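Local coordinates for clavulanic acid biosynthesis oligopeptide binding protein 2 (Streptomyces clavuligerus, PDB 2WOL) that probably binds oligopeptides or related small solutes as an extracellular solute-binding protein of the clavulanic acid biosynthetic pathway, at residues I271-R276 / Y551-M556; T34-S39 / R248-I253. All coordinates share one frame; numbering follows the deposited sequence.

Contact 1: I271-R276 / Y551-M556; sequences INLEGR and YDIQAM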
ATOM      1  N   ILE A 271      -9.087  10.787  16.006  1.00  7.44           N
ATOM      2  CA  ILE A 271      -8.844  10.307  14.649  1.00  7.39           C
ATOM      3  C   ILE A 271      -8.849   8.780  14.626  1.00  7.28           C
ATOM      4  O   ILE A 271      -8.374   8.140  15.564  1.00  7.24           O
ATOM      5  CB  ILE A 271      -7.467  10.817  14.116  1.00  7.45           C
ATOM      6  CG1 ILE A 271      -7.430  12.352  14.026  1.00  7.46           C
ATOM      7  CG2 ILE A 271      -7.097  10.167  12.767  1.00  8.04           C
ATOM      8  CD1 ILE A 271      -8.300  12.964  12.927  1.00  7.92           C
ATOM      9  N   ASN A 272      -9.397   8.213  13.551  1.00  6.83           N
ATOM     10  CA  ASN A 272      -9.293   6.781  13.286  1.00  6.94           C
ATOM     11  C   ASN A 272      -7.932   6.483  12.648  1.00  7.17           C
ATOM     12  O   ASN A 272      -7.693   6.825  11.488  1.00  7.06           O
ATOM     13  CB  ASN A 272     -10.444   6.346  12.371  1.00  7.10           C
ATOM     14  CG  ASN A 272     -10.346   4.893  11.938  1.00  6.98           C
ATOM     15  OD1 ASN A 272      -9.355   4.214  12.195  1.00  8.27           O
ATOM     16  ND2 ASN A 272     -11.387   4.414  11.272  1.00  7.96           N
ATOM     17  N   LEU A 273      -7.046   5.845  13.413  1.00  7.16           N
ATOM     18  CA  LEU A 273      -5.705   5.500  12.936  1.00  7.73           C
ATOM     19  C   LEU A 273      -5.730   4.435  11.845  1.00  8.01           C
ATOM     20  O   LEU A 273      -4.995   4.525  10.862  1.00  8.62           O
ATOM     21  CB  LEU A 273      -4.820   5.026  14.097  1.00  7.87           C
ATOM     22  CG  LEU A 273      -3.486   4.361  13.731  1.00  7.86           C
ATOM     23  CD1 LEU A 273      -2.549   5.326  13.016  1.00  8.13           C
ATOM     24  CD2 LEU A 273      -2.818   3.771  14.965  1.00  7.90           C
ATOM     25  N   GLU A 274      -6.575   3.425  12.033  1.00  8.26           N
ATOM     26  CA  GLU A 274      -6.656   2.310  11.092  1.00  8.32           C
ATOM     27  C   GLU A 274      -6.994   2.813   9.691  1.00  8.60           C
ATOM     28  O   GLU A 274      -6.474   2.309   8.691  1.00  8.32           O
ATOM     29  CB  GLU A 274      -7.688   1.291  11.567  1.00  8.25           C
ATOM     30  CG  GLU A 274      -7.639  -0.010  10.805  1.00  8.98           C
ATOM     31  CD  GLU A 274      -8.774  -0.935  11.160  1.00 10.92           C
ATOM     32  OE1 GLU A 274      -9.765  -0.474  11.773  1.00 12.41           O
ATOM     33  OE2 GLU A 274      -8.666  -2.125  10.814  1.00 10.96           O
ATOM     34  N   GLY A 275      -7.875   3.811   9.631  1.00  8.97           N
ATOM     35  CA  GLY A 275      -8.124   4.561   8.411  1.00  9.84           C
ATOM     36  C   GLY A 275      -8.854   3.848   7.294  1.00 10.18           C
ATOM     37  O   GLY A 275      -8.657   4.177   6.126  1.00 10.37           O
ATOM     38  N   ARG A 276      -9.706   2.882   7.634  1.00 11.04           N
ATOM     39  CA  ARG A 276     -10.496   2.191   6.610  1.00 12.15           C
ATOM     40  C   ARG A 276     -11.691   3.026   6.141  1.00 11.92           C
ATOM     41  O   ARG A 276     -12.477   2.578   5.306  1.00 12.03           O
ATOM     42  CB  ARG A 276     -10.985   0.832   7.110  1.00 12.84           C
ATOM     43  CG  ARG A 276      -9.922  -0.235   7.291  1.00 15.94           C
ATOM     44  CD  ARG A 276     -10.619  -1.586   7.370  1.00 20.54           C
ATOM     45  NE  ARG A 276     -10.080  -2.463   8.406  1.00 23.42           N
ATOM     46  CZ  ARG A 276     -10.815  -3.307   9.130  1.00 24.51           C
ATOM     47  NH1 ARG A 276     -12.131  -3.379   8.954  1.00 25.43           N
ATOM     48  NH2 ARG A 276     -10.233  -4.072  10.049  1.00 24.98           N
ATOM     49  N   TYR A 551      -4.490   9.994   6.615  1.00  7.13           N
ATOM     50  CA  TYR A 551      -3.943  11.156   7.313  1.00  7.11           C
ATOM     51  C   TYR A 551      -2.543  10.873   7.845  1.00  6.91           C
ATOM     52  O   TYR A 551      -2.274   9.779   8.345  1.00  7.05           O
ATOM     53  CB  TYR A 551      -4.822  11.525   8.500  1.00  7.19           C
ATOM     54  CG  TYR A 551      -6.200  12.076   8.187  1.00  6.89           C
ATOM     55  CD1 TYR A 551      -7.288  11.757   9.002  1.00  7.19           C
ATOM     56  CD2 TYR A 551      -6.414  12.919   7.101  1.00  7.04           C
ATOM     57  CE1 TYR A 551      -8.554  12.270   8.747  1.00  6.86           C
ATOM     58  CE2 TYR A 551      -7.676  13.427   6.826  1.00  7.42           C
ATOM     59  CZ  TYR A 551      -8.739  13.102   7.656  1.00  7.01           C
ATOM     60  OH  TYR A 551     -10.004  13.601   7.420  1.00  7.53           O
ATOM     61  N   ASP A 552      -1.657  11.863   7.761  1.00  6.78           N
ATOM     62  CA  ASP A 552      -0.324  11.708   8.336  1.00  6.86           C
ATOM     63  C   ASP A 552      -0.387  11.967   9.838  1.00  6.83           C
ATOM     64  O   ASP A 552      -0.208  13.093  10.304  1.00  6.92           O
ATOM     65  CB  ASP A 552       0.687  12.630   7.661  1.00  7.11           C
ATOM     66  CG  ASP A 552       2.125  12.252   7.976  1.00  7.48           C
ATOM     67  OD1 ASP A 552       2.361  11.115   8.446  1.00  6.96           O
ATOM     68  OD2 ASP A 552       3.022  13.088   7.736  1.00  8.99           O
ATOM     69  N   ILE A 553      -0.661  10.903  10.583  1.00  6.96           N
ATOM     70  CA  ILE A 553      -0.812  10.954  12.031  1.00  7.00           C
ATOM     71  C   ILE A 553       0.321  11.712  12.721  1.00  7.01           C
ATOM     72  O   ILE A 553       0.073  12.516  13.612  1.00  6.96           O
ATOM     73  CB  ILE A 553      -0.903   9.523  12.620  1.00  7.50           C
ATOM     74  CG1 ILE A 553      -2.047   8.732  11.965  1.00  8.30           C
ATOM     75  CG2 ILE A 553      -1.007   9.553  14.149  1.00  7.95           C
ATOM     76  CD1 ILE A 553      -3.444   9.307  12.157  1.00  8.85           C
ATOM     77  N   GLN A 554       1.560  11.454  12.302  1.00  7.15           N
ATOM     78  CA  GLN A 554       2.729  12.027  12.971  1.00  7.46           C
ATOM     79  C   GLN A 554       2.760  13.559  12.939  1.00  7.74           C
ATOM     80  O   GLN A 554       3.392  14.182  13.786  1.00  8.05           O
ATOM     81  CB  GLN A 554       4.028  11.433  12.411  1.00  7.69           C
ATOM     82  CG  GLN A 554       4.396  11.866  10.998  1.00  7.35           C
ATOM     83  CD  GLN A 554       5.131  13.190  10.962  1.00  8.57           C
ATOM     84  OE1 GLN A 554       5.774  13.580  11.941  1.00  8.73           O
ATOM     85  NE2 GLN A 554       5.054  13.885   9.831  1.00  8.13           N
ATOM     86  N   ALA A 555       2.083  14.149  11.958  1.00  7.59           N
ATOM     87  CA  ALA A 555       2.069  15.604  11.797  1.00  7.59           C
ATOM     88  C   ALA A 555       1.068  16.302  12.718  1.00  7.42           C
ATOM     89  O   ALA A 555       1.130  17.519  12.901  1.00  7.80           O
ATOM     90  CB  ALA A 555       1.781  15.961  10.353  1.00  7.35           C
ATOM     91  N   MET A 556       0.153  15.530  13.296  1.00  7.38           N
ATOM     92  CA  MET A 556      -0.984  16.084  14.025  1.00  7.69           C
ATOM     93  C   MET A 556      -0.615  16.615  15.397  1.00  7.71           C
ATOM     94  O   MET A 556       0.293  16.110  16.050  1.00  8.29           O
ATOM     95  CB  MET A 556      -2.073  15.032  14.183  1.00  7.72           C
ATOM     96  CG  MET A 556      -2.735  14.635  12.893  1.00  8.01           C
ATOM     97  SD  MET A 556      -3.817  13.230  13.153  1.00  7.92           S
ATOM     98  CE  MET A 556      -4.518  13.087  11.512  1.00  9.10           C
TER

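Contact 2: T34-S39 / R248-I253; sequences TLRLVS and RVELTI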
ATOM      1  N   THR A  34      -2.726  14.916  24.598  1.00 10.77           N
ATOM      2  CA  THR A  34      -2.729  13.504  24.256  1.00 10.78           C
ATOM      3  C   THR A  34      -3.567  13.311  22.999  1.00 10.20           C
ATOM      4  O   THR A  34      -4.740  13.686  22.969  1.00 10.44           O
ATOM      5  CB  THR A  34      -3.292  12.665  25.415  1.00 11.00           C
ATOM      6  OG1 THR A  34      -2.437  12.812  26.556  1.00 11.64           O
ATOM      7  CG2 THR A  34      -3.371  11.191  25.040  1.00 11.62           C
ATOM      8  N   LEU A  35      -2.956  12.740  21.964  1.00  9.56           N
ATOM      9  CA  LEU A  35      -3.673  12.432  20.733  1.00  9.14           C
ATOM     10  C   LEU A  35      -4.364  11.088  20.909  1.00  9.04           C
ATOM     11  O   LEU A  35      -3.707  10.063  21.103  1.00  8.78           O
ATOM     12  CB  LEU A  35      -2.726  12.409  19.527  1.00  9.17           C
ATOM     13  CG  LEU A  35      -3.343  12.155  18.144  1.00  9.44           C
ATOM     14  CD1 LEU A  35      -4.296  13.279  17.701  1.00  9.62           C
ATOM     15  CD2 LEU A  35      -2.245  11.951  17.117  1.00  9.09           C
ATOM     16  N   ARG A  36      -5.692  11.108  20.857  1.00  8.74           N
ATOM     17  CA  ARG A  36      -6.496   9.915  21.082  1.00  9.23           C
ATOM     18  C   ARG A  36      -6.878   9.276  19.758  1.00  8.52           C
ATOM     19  O   ARG A  36      -7.703   9.806  19.007  1.00  9.12           O
ATOM     20  CB  ARG A  36      -7.738  10.257  21.909  1.00  9.10           C
ATOM     21  CG  ARG A  36      -7.426  10.713  23.332  1.00 10.16           C
ATOM     22  CD  ARG A  36      -8.655  11.287  24.032  1.00 10.84           C
ATOM     23  NE  ARG A  36      -9.786  10.358  24.023  1.00 15.39           N
ATOM     24  CZ  ARG A  36      -9.992   9.388  24.916  1.00 17.04           C
ATOM     25  NH1 ARG A  36      -9.144   9.196  25.923  1.00 18.31           N
ATOM     26  NH2 ARG A  36     -11.055   8.604  24.801  1.00 18.23           N
ATOM     27  N   LEU A  37      -6.243   8.144  19.470  1.00  7.95           N
ATOM     28  CA  LEU A  37      -6.464   7.414  18.226  1.00  7.71           C
ATOM     29  C   LEU A  37      -7.313   6.182  18.483  1.00  7.45           C
ATOM     30  O   LEU A  37      -7.396   5.693  19.611  1.00  7.40           O
ATOM     31  CB  LEU A  37      -5.127   7.008  17.593  1.00  7.66           C
ATOM     32  CG  LEU A  37      -4.143   8.132  17.248  1.00  7.80           C
ATOM     33  CD1 LEU A  37      -2.866   7.562  16.675  1.00  8.53           C
ATOM     34  CD2 LEU A  37      -4.769   9.128  16.278  1.00  8.15           C
ATOM     35  N   VAL A  38      -7.946   5.680  17.428  1.00  7.35           N
ATOM     36  CA  VAL A  38      -8.760   4.480  17.549  1.00  7.83           C
ATOM     37  C   VAL A  38      -8.576   3.577  16.322  1.00  7.83           C
ATOM     38  O   VAL A  38      -8.286   4.050  15.223  1.00  7.71           O
ATOM     39  CB  VAL A  38     -10.253   4.839  17.823  1.00  7.73           C
ATOM     40  CG1 VAL A  38     -10.883   5.577  16.641  1.00  8.28           C
ATOM     41  CG2 VAL A  38     -11.056   3.602  18.224  1.00  7.71           C
ATOM     42  N   SER A  39      -8.712   2.272  16.541  1.00  8.14           N
ATOM     43  CA  SER A  39      -8.614   1.272  15.484  1.00  8.37           C
ATOM     44  C   SER A  39      -9.556   0.128  15.830  1.00  8.89           C
ATOM     45  O   SER A  39      -9.805  -0.145  17.014  1.00  9.43           O
ATOM     46  CB  SER A  39      -7.174   0.749  15.373  1.00  8.32           C
ATOM     47  OG  SER A  39      -7.072  -0.307  14.430  1.00  9.76           O
ATOM     48  N   ARG A 248       1.763  12.773  24.202  1.00 10.64           N
ATOM     49  CA  ARG A 248       1.404  11.370  24.336  1.00 10.51           C
ATOM     50  C   ARG A 248       0.451  10.990  23.210  1.00 10.07           C
ATOM     51  O   ARG A 248      -0.304  11.827  22.713  1.00  9.41           O
ATOM     52  CB  ARG A 248       0.744  11.139  25.699  1.00 10.31           C
ATOM     53  CG  ARG A 248       0.520   9.688  26.096  1.00 11.01           C
ATOM     54  CD  ARG A 248      -0.005   9.613  27.523  1.00 11.61           C
ATOM     55  NE  ARG A 248      -0.238   8.236  27.946  1.00 14.48           N
ATOM     56  CZ  ARG A 248       0.690   7.455  28.488  1.00 14.52           C
ATOM     57  NH1 ARG A 248       1.921   7.915  28.684  1.00 15.77           N
ATOM     58  NH2 ARG A 248       0.383   6.215  28.845  1.00 17.33           N
ATOM     59  N   VAL A 249       0.507   9.726  22.804  1.00 10.03           N
ATOM     60  CA  VAL A 249      -0.412   9.186  21.812  1.00 10.24           C
ATOM     61  C   VAL A 249      -1.038   7.929  22.406  1.00 10.19           C
ATOM     62  O   VAL A 249      -0.326   7.021  22.840  1.00 10.36           O
ATOM     63  CB  VAL A 249       0.308   8.872  20.474  1.00 10.11           C
ATOM     64  CG1 VAL A 249      -0.664   8.290  19.451  1.00 10.98           C
ATOM     65  CG2 VAL A 249       0.981  10.123  19.915  1.00 10.48           C
ATOM     66  N   GLU A 250      -2.364   7.897  22.456  1.00  9.78           N
ATOM     67  CA  GLU A 250      -3.079   6.758  23.015  1.00  9.94           C
ATOM     68  C   GLU A 250      -4.002   6.153  21.968  1.00  9.64           C
ATOM     69  O   GLU A 250      -4.944   6.805  21.505  1.00  9.58           O
ATOM     70  CB  GLU A 250      -3.868   7.171  24.257  1.00 10.25           C
ATOM     71  CG  GLU A 250      -2.983   7.530  25.440  1.00 12.08           C
ATOM     72  CD  GLU A 250      -3.773   7.980  26.651  1.00 13.60           C
ATOM     73  OE1 GLU A 250      -5.017   8.062  26.569  1.00 14.74           O
ATOM     74  OE2 GLU A 250      -3.140   8.264  27.690  1.00 15.05           O
ATOM     75  N   LEU A 251      -3.709   4.911  21.592  1.00  9.19           N
ATOM     76  CA  LEU A 251      -4.532   4.157  20.661  1.00  8.92           C
ATOM     77  C   LEU A 251      -5.450   3.195  21.411  1.00  8.92           C
ATOM     78  O   LEU A 251      -4.975   2.349  22.176  1.00  9.26           O
ATOM     79  CB  LEU A 251      -3.654   3.377  19.673  1.00  8.98           C
ATOM     80  CG  LEU A 251      -4.371   2.407  18.724  1.00  8.87           C
ATOM     81  CD1 LEU A 251      -5.296   3.149  17.764  1.00  8.38           C
ATOM     82  CD2 LEU A 251      -3.373   1.553  17.954  1.00  8.64           C
ATOM     83  N   THR A 252      -6.756   3.336  21.187  1.00  8.78           N
ATOM     84  CA  THR A 252      -7.757   2.388  21.678  1.00  9.00           C
ATOM     85  C   THR A 252      -8.032   1.384  20.564  1.00  8.89           C
ATOM     86  O   THR A 252      -8.296   1.771  19.425  1.00  8.76           O
ATOM     87  CB  THR A 252      -9.050   3.119  22.102  1.00  8.84           C
ATOM     88  OG1 THR A 252      -8.765   3.945  23.237  1.00  9.96           O
ATOM     89  CG2 THR A 252     -10.158   2.138  22.467  1.00  9.55           C
ATOM     90  N   ILE A 253      -7.967   0.099  20.916  1.00  9.18           N
ATOM     91  CA  ILE A 253      -7.988  -1.002  19.952  1.00  9.52           C
ATOM     92  C   ILE A 253      -9.195  -1.919  20.150  1.00 10.07           C
ATOM     93  O   ILE A 253      -9.608  -2.178  21.282  1.00 10.62           O
ATOM     94  CB  ILE A 253      -6.709  -1.865  20.102  1.00  9.28           C
ATOM     95  CG1 ILE A 253      -5.459  -1.013  19.849  1.00  8.75           C
ATOM     96  CG2 ILE A 253      -6.745  -3.088  19.171  1.00  9.80           C
ATOM     97  CD1 ILE A 253      -4.144  -1.685  20.238  1.00  9.59           C
TER
HETATM   98  O   HOH W   1      -6.781  10.367  26.849  1.00 25.64           O

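Contact 1: I271-R276 / Y551-M556
I271 and L273 meet I553 where the short strand 271-272, running on into a turn, lies against a 3-10 turn at 553-555. The CA atoms of L273 and I553, the nearest pair, are 7.4 Å apart, so side chains rather than backbones make the contact. In the second segment the turn closes through M556 N to I553 O at 3.0 Å, after an inverse gamma turn centred on D552.

I271 contributes the largest share of the contact surface, 74 of 213 Å², and its two branches divide the work. CG2, anti to the backbone N, sits 3.8 Å from I553 CD1 and also reaches the edge of the Y551 ring, near its plane, at CD1 (4.1 Å). CG1, anti to the carbonyl carbon with chi1 -63°, meets M556 instead: the two side chains come tip to tip, with I271 CG1 3.8 Å from M556 SD and the methyl CE also touching I271 CD1. The M556 chain is extended beyond CG, which carries its sulfur and methyl out to the isoleucine. I553 slides past I271 in the opposite direction and lies across L273 at about a right angle, L273 CD1 resting 3.6 Å from I553 CG1. All five touching residues are buried, and Y551 has its hydroxyl bonded to D297.

Beyond L273 the first segment turns away, held by G275 N to N272 OD1 at 3.0 Å. That bond is nearly straight at N-H (170°), although the donor stands well above the carbonyl plane. L37 of strand 34-39 and L58 of helix 54-63 also touch I553, so the 3-10 turn packs apolar side chains against the edge of the five-stranded mixed sheet, beside an Asx motif that turns the chain out of its outermost strand.

Contact 2: T34-S39 / R248-I253
T34 and E250 come together through their first torsions: T34 CG2 is anti to its backbone N, and E250 CG is anti to its carbonyl carbon (chi1 -69°) with the chain extended beyond. The methyl therefore lies against the carboxylate end of the glutamate, T34 CG2 to E250 CD being 3.6 Å. On the opposite face of the sheet, L37 crosses V249 obliquely, with L37 CD1 3.6 Å from V249 CG1, while L251 CD1 lies against the V38 backbone and also touches L37 CB and S39 CB.

The backbones are parallel strands whose segment axes meet at an angle of 24°. The hydrogen bonds alternate in direction: L35 N to R248 O, E250 N to L35 O, L37 N to E250 O, T252 N to L37 O and S39 N to T252 O. They span 2.8 to 3.0 Å between N and O, and the last is the most bent, at 150°.

E250 divides its oxygens between two arginines. OE2 accepts from R248 NE at 2.9 Å through its anti lone pair, nearly in the guanidinium plane, forming a salt bridge within one strand. OE1 is 4.3 Å from R36 NH1, too far for a direct salt bridge, and a water spans the gap, accepting from R36 NH1 (2.8 Å) and donating to E250 OE1 (2.9 Å). Both positive groups probably favour the ionised carboxylate.

R36 NH2 also bonds E268 O, and R248 NH2 reaches H227. Strand 34-39 lies between 248-253 and the short strand 271-272, while 248-253 has the antiparallel strand 225-230 on its other side; helix 54-63 packs against the face bearing V249 and S39 through L62 and W55.

In the fold
Both contacts reach the same mixed sheet, contact 2 with both its strands and contact 1 with strand 271-272 alone, their centres about 10 Å apart. Strand 34-39 joins them: it pairs with 248-253 in contact 2, and V38 bonds the backbone of I271 and L273, placing contact 1 at the sheet's edge. The five touching residues of contact 1, about 15 Å from the chain centre, are all buried, and apolar side chains cover 213 Å². Contact 2, about 22 Å out, covers 555 Å² through a backbone ladder; its leucines and V249 are buried, whereas R36 is exposed and joins a water-bridged charge cluster. L37 serves both, touching V249 and I553.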